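PDB 3WEU: L-lysine 6-oxidase from Marinomonas mediterranea, which oxidises the epsilon-amino group of free L-lysine with a cysteine tryptophylquinone cofactor, releasing the hydrogen peroxide that makes it antibacterial. Local coordinates for residues P253-I258 / Q310-V315; W587-G592 / A630-R635; N441-G444 / G450-M453. One frame throughout, in Å; residues are numbered along the deposited sequence.

Contact 1 (P253-I258 / Q310-V315); sequences PEIVNI and QWVSNV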
# COMPACT_ATOMS: atom_id res chain seq x y z
N PRO A 253 -8.84 -29.96 -19.11
CA PRO A 253 -9.12 -31.30 -18.59
C PRO A 253 -8.62 -32.43 -19.46
O PRO A 253 -8.33 -33.51 -18.91
CB PRO A 253 -10.65 -31.30 -18.47
CG PRO A 253 -11.10 -30.20 -19.37
CD PRO A 253 -10.07 -29.17 -19.28
N GLU A 254 -8.43 -32.22 -20.77
CA GLU A 254 -7.91 -33.29 -21.61
C GLU A 254 -6.40 -33.48 -21.49
O GLU A 254 -5.88 -34.43 -22.07
CB GLU A 254 -8.24 -33.01 -23.04
CG GLU A 254 -9.73 -33.04 -23.28
CD GLU A 254 -10.19 -32.32 -24.55
OE1 GLU A 254 -10.92 -32.93 -25.39
OE2 GLU A 254 -9.88 -31.11 -24.70
N ILE A 255 -5.71 -32.57 -20.82
CA ILE A 255 -4.25 -32.64 -20.69
C ILE A 255 -3.94 -33.21 -19.31
O ILE A 255 -4.41 -32.72 -18.30
CB ILE A 255 -3.63 -31.25 -20.85
CG1 ILE A 255 -4.06 -30.70 -22.24
CG2 ILE A 255 -2.11 -31.32 -20.71
CD1 ILE A 255 -3.48 -29.44 -22.71
N VAL A 256 -3.19 -34.32 -19.30
CA VAL A 256 -2.93 -35.10 -18.10
C VAL A 256 -1.51 -34.82 -17.57
O VAL A 256 -0.56 -34.73 -18.35
CB VAL A 256 -3.05 -36.57 -18.51
CG1 VAL A 256 -2.80 -37.52 -17.34
CG2 VAL A 256 -4.43 -36.86 -19.10
N ASN A 257 -1.39 -34.72 -16.26
CA ASN A 257 -0.12 -34.57 -15.58
C ASN A 257 0.73 -35.82 -15.73
O ASN A 257 0.25 -36.94 -15.64
CB ASN A 257 -0.36 -34.23 -14.10
CG ASN A 257 -1.05 -32.87 -13.93
OD1 ASN A 257 -0.39 -31.84 -13.97
ND2 ASN A 257 -2.37 -32.85 -13.81
N ILE A 258 2.02 -35.61 -16.00
CA ILE A 258 2.95 -36.69 -16.08
C ILE A 258 2.88 -37.64 -14.88
O ILE A 258 2.81 -38.86 -15.07
CB ILE A 258 4.38 -36.19 -16.32
CG1 ILE A 258 4.52 -35.65 -17.77
CG2 ILE A 258 5.39 -37.35 -16.10
CD1 ILE A 258 5.73 -34.72 -17.97
N GLN A 310 3.07 -29.44 -24.62
CA GLN A 310 3.27 -28.36 -25.61
C GLN A 310 2.08 -27.42 -25.82
O GLN A 310 2.28 -26.30 -26.34
CB GLN A 310 3.68 -29.00 -26.95
CG GLN A 310 2.55 -29.86 -27.56
CD GLN A 310 2.97 -30.45 -28.90
OE1 GLN A 310 3.05 -29.74 -29.90
NE2 GLN A 310 3.17 -31.75 -28.95
N TRP A 311 0.86 -27.86 -25.47
CA TRP A 311 -0.31 -27.02 -25.69
C TRP A 311 -0.48 -25.94 -24.61
O TRP A 311 -1.32 -25.08 -24.76
CB TRP A 311 -1.55 -27.85 -25.74
CG TRP A 311 -1.52 -28.86 -26.88
CD1 TRP A 311 -1.40 -30.22 -26.77
CD2 TRP A 311 -1.66 -28.57 -28.26
NE1 TRP A 311 -1.40 -30.78 -28.03
CE2 TRP A 311 -1.59 -29.80 -28.97
CE3 TRP A 311 -1.86 -27.40 -28.99
CZ2 TRP A 311 -1.74 -29.89 -30.37
CZ3 TRP A 311 -1.98 -27.49 -30.37
CH2 TRP A 311 -1.93 -28.75 -31.04
N VAL A 312 0.31 -26.05 -23.56
CA VAL A 312 0.18 -25.21 -22.39
C VAL A 312 1.50 -24.67 -21.88
O VAL A 312 1.50 -23.92 -20.90
CB VAL A 312 -0.61 -25.91 -21.28
CG1 VAL A 312 -2.08 -26.07 -21.61
CG2 VAL A 312 -0.04 -27.28 -20.99
N SER A 313 2.63 -25.05 -22.51
CA SER A 313 3.96 -24.65 -22.05
C SER A 313 4.92 -24.85 -23.22
O SER A 313 4.62 -25.63 -24.16
CB SER A 313 4.37 -25.52 -20.85
OG SER A 313 4.40 -26.88 -21.19
N ASN A 314 6.12 -24.28 -23.10
CA ASN A 314 7.19 -24.48 -24.06
C ASN A 314 8.24 -25.39 -23.45
O ASN A 314 9.13 -24.93 -22.74
CB ASN A 314 7.77 -23.16 -24.52
CG ASN A 314 6.80 -22.41 -25.38
OD1 ASN A 314 6.20 -22.97 -26.28
ND2 ASN A 314 6.59 -21.14 -25.08
N VAL A 315 8.10 -26.68 -23.76
CA VAL A 315 8.96 -27.71 -23.26
C VAL A 315 9.46 -28.57 -24.42
O VAL A 315 9.45 -29.81 -24.38
CB VAL A 315 8.21 -28.57 -22.23
CG1 VAL A 315 8.06 -27.77 -20.95
CG2 VAL A 315 6.87 -29.10 -22.86
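Two irregular connections, the loop that runs from strand 237-247 to helix 261-272 and the loop that follows helix 295-308, meet where Ile255 of the first packs against Trp311 and Val312 of the second. It is a compact example of how loops without regular pairing can touch through one branch of one side chain. Ile255 CD1 does all the touching from its segment. It reaches Val312 CG1 at 3.8 Å, the two side chains meeting tip to tip. The same CD1 lies 3.9 Å from Trp311 CB, and here the isoleucine and tryptophan side chains run at about a right angle. Trp311 therefore contributes the root of its side chain to this contact, while its indole rings extend past it; one ring face carries Gln310 CG, 4.0 Å above the plane and displaced toward the rim. The extended outer torsion of Ile255 (chi2 -174°) puts CD1 at the far end of the branch, where it meets Trp311 and Val312, with Ile255 CA and Trp311 CA 8.5 Å apart. The backbone on both flanks of Ile255 is fixed by one side-chain amide of helix 295-308: Gln308 NE2 donates to Glu254 O, and Gln308 OE1 accepts from Val256 N. Phe645 of strand 645-648 adds a further apolar neighbour to Ile255, and the backbone of Val312 is hydrogen-bonded to that of Trp587 and Asp588. Between 253-258 and 310-315 there is no hydrogen bond, and the two segments bury 111 Å² together, although Tyr309 OH, just before 310-315, binds Ile258 N. Attraction here is thus dispersive and lacks directionality, so the placing of the methyl groups probably depends on the polar bonds around them, including those of Gln308 and Tyr309 to the first loop.

Contact 2 (W587-G592 / A630-R635); sequences WDVLTG and AFIRDR. With EDO (1,2-ethanediol), chain J.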
# COMPACT_ATOMS: atom_id res chain seq x y z
N TRP A 587 0.21 -21.79 -19.22
CA TRP A 587 1.01 -20.58 -19.34
C TRP A 587 1.14 -20.08 -20.74
O TRP A 587 0.91 -18.87 -20.98
CB TRP A 587 2.35 -20.78 -18.67
CG TRP A 587 3.09 -19.54 -18.34
CD1 TRP A 587 4.35 -19.18 -18.74
CD2 TRP A 587 2.62 -18.50 -17.47
NE1 TRP A 587 4.66 -17.98 -18.18
CE2 TRP A 587 3.63 -17.54 -17.40
CE3 TRP A 587 1.45 -18.29 -16.81
CZ2 TRP A 587 3.50 -16.39 -16.65
CZ3 TRP A 587 1.30 -17.10 -16.06
CH2 TRP A 587 2.33 -16.19 -16.01
N ASP A 588 1.55 -20.95 -21.67
CA ASP A 588 1.74 -20.57 -23.06
C ASP A 588 0.73 -21.35 -23.87
O ASP A 588 0.82 -22.57 -23.96
CB ASP A 588 3.15 -20.88 -23.49
CG ASP A 588 4.17 -20.38 -22.49
OD1 ASP A 588 4.57 -21.12 -21.58
OD2 ASP A 588 4.50 -19.19 -22.58
N VAL A 589 -0.26 -20.64 -24.40
CA VAL A 589 -1.45 -21.25 -25.03
C VAL A 589 -1.78 -20.58 -26.33
O VAL A 589 -1.35 -19.42 -26.58
CB VAL A 589 -2.67 -21.21 -24.11
CG1 VAL A 589 -2.44 -22.03 -22.86
CG2 VAL A 589 -3.10 -19.80 -23.78
N LEU A 590 -2.57 -21.27 -27.17
CA LEU A 590 -2.94 -20.76 -28.50
C LEU A 590 -4.27 -20.06 -28.44
O LEU A 590 -5.23 -20.57 -27.79
CB LEU A 590 -3.00 -21.93 -29.51
CG LEU A 590 -1.72 -22.76 -29.69
CD1 LEU A 590 -2.00 -23.81 -30.77
CD2 LEU A 590 -0.61 -21.82 -30.15
N THR A 591 -4.35 -18.88 -29.07
CA THR A 591 -5.58 -18.21 -29.19
C THR A 591 -6.50 -19.02 -30.08
O THR A 591 -6.08 -19.60 -31.08
CB THR A 591 -5.44 -16.81 -29.80
OG1 THR A 591 -4.65 -16.95 -31.00
CG2 THR A 591 -4.75 -15.90 -28.86
N GLY A 592 -7.77 -18.95 -29.73
CA GLY A 592 -8.82 -19.80 -30.32
C GLY A 592 -10.02 -19.14 -31.05
O GLY A 592 -10.89 -19.85 -31.56
N ALA A 630 -9.59 -18.86 -19.75
CA ALA A 630 -10.02 -19.79 -20.76
C ALA A 630 -9.93 -21.23 -20.28
O ALA A 630 -9.12 -21.58 -19.41
CB ALA A 630 -9.13 -19.65 -21.97
N PHE A 631 -10.68 -22.08 -20.95
CA PHE A 631 -10.48 -23.51 -20.87
C PHE A 631 -9.77 -23.93 -22.13
O PHE A 631 -10.23 -23.64 -23.28
CB PHE A 631 -11.81 -24.23 -20.81
CG PHE A 631 -12.45 -24.15 -19.47
CD1 PHE A 631 -13.07 -22.97 -19.06
CD2 PHE A 631 -12.29 -25.17 -18.54
CE1 PHE A 631 -13.59 -22.85 -17.77
CE2 PHE A 631 -12.82 -25.07 -17.24
CZ PHE A 631 -13.49 -23.90 -16.87
N ILE A 632 -8.67 -24.61 -21.94
CA ILE A 632 -7.85 -25.11 -23.06
C ILE A 632 -8.41 -26.46 -23.46
O ILE A 632 -8.48 -27.37 -22.66
CB ILE A 632 -6.36 -25.25 -22.67
CG1 ILE A 632 -5.87 -24.00 -21.96
CG2 ILE A 632 -5.50 -25.58 -23.88
CD1 ILE A 632 -6.09 -22.67 -22.69
N ARG A 633 -8.83 -26.58 -24.72
CA ARG A 633 -9.49 -27.76 -25.18
C ARG A 633 -9.24 -28.12 -26.65
O ARG A 633 -8.87 -27.24 -27.46
CB ARG A 633 -10.95 -27.60 -24.86
CG ARG A 633 -11.93 -27.64 -25.95
CD ARG A 633 -13.34 -27.47 -25.44
NE ARG A 633 -14.06 -28.68 -25.47
CZ ARG A 633 -15.34 -28.78 -25.10
NH1 ARG A 633 -16.00 -27.72 -24.63
NH2 ARG A 633 -15.97 -29.90 -25.23
N ASP A 634 -9.36 -29.42 -26.94
CA ASP A 634 -9.07 -29.93 -28.22
C ASP A 634 -10.23 -29.60 -29.18
O ASP A 634 -11.35 -30.14 -29.03
CB ASP A 634 -8.79 -31.43 -28.17
CG ASP A 634 -8.40 -32.01 -29.49
OD1 ASP A 634 -8.22 -31.30 -30.48
OD2 ASP A 634 -8.33 -33.29 -29.55
N ARG A 635 -9.95 -28.72 -30.12
CA ARG A 635 -10.90 -28.28 -31.14
C ARG A 635 -11.11 -29.33 -32.25
O ARG A 635 -12.02 -29.21 -33.10
CB ARG A 635 -10.36 -27.01 -31.75
CG ARG A 635 -10.40 -25.81 -30.82
CD ARG A 635 -11.81 -25.22 -30.81
NE ARG A 635 -11.72 -23.80 -30.56
CZ ARG A 635 -12.11 -22.82 -31.35
NH1 ARG A 635 -12.72 -23.03 -32.50
NH2 ARG A 635 -11.92 -21.60 -30.94
C1 EDO J . 5.72 -14.02 -19.19
O1 EDO J . 4.44 -14.64 -19.22
C2 EDO J . 6.72 -15.11 -19.57
O2 EDO J . 7.03 -15.94 -18.42
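In the conformer given, Gly592 O lies at the edge of the Arg635 guanidinium, near its plane, but too close to NH2 to be taken as reliable, Arg635 having been modelled in two conformers; the other flat group, the indole of Trp587, has the O2 atom of a bound 1,2-ethanediol in plane at its edge. This second approach is well formed, with Trp587 NE1 donating to ethanediol O2 over 3.1 Å at an N-H...O angle of 163°. The diol, probably from the crystallisation liquor, is also bonded to Tyr577 OH. Between these polar ends lies the apolar part of the contact. Val589 CG1 packs at 3.7 Å on Ile632 CD1, and Val589 CB stands 4.0 Å from the same methyl, the side chains crossing obliquely. A bend in the outer torsion of Ile632 (chi2 -54°) folds CD1 into this position. The two segments are not paired as strands: 588-590 pairs with 609-611, and 631-634 with 645-648, while 589-592 and 632-635 run 44° apart end to end. Glu647 of strand 645-648 touches both Val589 and Ile632 and shares a backbone hydrogen bond with Leu590. A methyl-to-methyl contact of this sort sets spacing without imposing register, leaving the alignment of the two antiparallel strand pairs to backbone bonds such as that one.

Contact 3 (N441-G444 / G450-M453); sequences NCVG and GIEM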
# COMPACT_ATOMS: atom_id res chain seq x y z
N ASN A 441 -7.08 -37.21 -12.45
CA ASN A 441 -7.21 -35.83 -12.98
C ASN A 441 -6.69 -34.73 -12.08
O ASN A 441 -6.93 -33.56 -12.35
CB ASN A 441 -8.65 -35.63 -13.38
CG ASN A 441 -9.02 -36.52 -14.55
OD1 ASN A 441 -8.29 -36.54 -15.53
ND2 ASN A 441 -10.10 -37.25 -14.45
N CYS A 442 -6.01 -35.11 -10.98
CA CYS A 442 -5.35 -34.16 -10.08
C CYS A 442 -3.84 -34.29 -10.16
O CYS A 442 -3.28 -35.33 -10.57
CB CYS A 442 -5.72 -34.48 -8.66
SG CYS A 442 -7.51 -34.30 -8.26
N VAL A 443 -3.19 -33.20 -9.84
CA VAL A 443 -1.75 -33.11 -9.86
C VAL A 443 -1.13 -34.07 -8.81
O VAL A 443 -1.54 -34.09 -7.66
CB VAL A 443 -1.29 -31.63 -9.57
CG1 VAL A 443 0.20 -31.59 -9.19
CG2 VAL A 443 -1.54 -30.77 -10.82
N GLY A 444 -0.17 -34.86 -9.23
CA GLY A 444 0.65 -35.66 -8.32
C GLY A 444 1.99 -35.03 -7.94
O GLY A 444 2.32 -34.91 -6.77
N GLY A 450 1.19 -27.52 -4.71
CA GLY A 450 0.36 -28.28 -5.60
C GLY A 450 -0.86 -27.54 -5.99
O GLY A 450 -0.91 -26.32 -5.84
N ILE A 451 -1.86 -28.26 -6.49
CA ILE A 451 -3.13 -27.59 -6.91
C ILE A 451 -4.26 -28.14 -6.06
O ILE A 451 -4.71 -27.45 -5.14
CB ILE A 451 -3.42 -27.80 -8.40
CG1 ILE A 451 -2.37 -27.07 -9.25
CG2 ILE A 451 -4.81 -27.32 -8.75
CD1 ILE A 451 -2.36 -25.59 -9.11
N GLU A 452 -4.61 -29.41 -6.22
CA GLU A 452 -5.70 -29.93 -5.39
C GLU A 452 -5.28 -30.26 -3.92
O GLU A 452 -6.07 -30.03 -2.97
CB GLU A 452 -6.38 -31.11 -6.03
CG GLU A 452 -7.03 -30.75 -7.41
CD GLU A 452 -6.06 -30.86 -8.60
OE1 GLU A 452 -4.84 -31.21 -8.41
OE2 GLU A 452 -6.53 -30.57 -9.74
N MET A 453 -4.12 -30.90 -3.81
CA MET A 453 -3.65 -31.54 -2.62
C MET A 453 -2.15 -31.45 -2.60
O MET A 453 -1.52 -31.18 -3.63
CB MET A 453 -4.11 -32.97 -2.59
CG MET A 453 -5.61 -33.12 -2.23
SD MET A 453 -6.17 -34.79 -2.57
CE MET A 453 -6.75 -34.61 -4.24
O HOH W 1 -1.58 -31.09 -6.27
O HOH W 2 -3.50 -32.63 -6.27
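Val443 N donates to Glu452 OE1 over 3.0 Å with an N-H...O angle of 159°, reaching the oxygen on its syn side but 35° out of the carboxylate plane. The carboxylate is brought there by a bend in the glutamate chain (chi2 86°), which lays it over Cys442: OE1 of Glu452 comes 3.4 Å from Cys442 CB, and Cys442 SG lies 3.7 Å from Glu452 CG. Met453 CE approaches the same sulfur, and Val443 CG2 packs against Ile451 CG1 at 4.1 Å. Two waters fill in between the backbones. One sits within hydrogen-bonding distance of both Val443 O and Glu452 OE1; the other accepts from Ile451 N at 2.9 Å, lies 2.6 Å from Met453 O and is also weakly bonded to Val443 O. Both segments belong to a single turning loop, between helix 433-439 and strand 468-469, that borders the cofactor: Gly450 N makes a weak hydrogen bond to O6 of the tryptophylquinone at position 581, and Ile451 touches Cys516, the cysteine cross-linked to that tryptophylquinone. Farther out, Glu452 OE2 forms a salt bridge with Arg13 NH2 and accepts from Gln584 NE2, an amide that also serves Asn441 O. The end of the Asn441 side chain leads away from 450-453, bonding Gly30 N through OD1 and Glu28 O through ND2.

All three contacts are largely buried, but their depth differs: the centre of contact 3 lies about 3 Å from that of the chain, that of contact 1 about 13 Å and that of contact 2, with Arg635 exposed, about 18 Å. Contact 3, beside the cofactor, adds a carboxylate, waters and a backbone N-H to its apolar contacts, whereas the outer two rest mainly on methyl packing. Contact 1 is the intermediary. It joins contact 2 through probable hydrogen bonds, Glu254 OE2 with Asp634 N and Val312 O with Trp587 N, and reaches contact 3 through Asn257 against Val443. Gln584 bonds both Asn257 and Glu452, while contacts 2 and 3 stay about 11 Å apart at their nearest atoms.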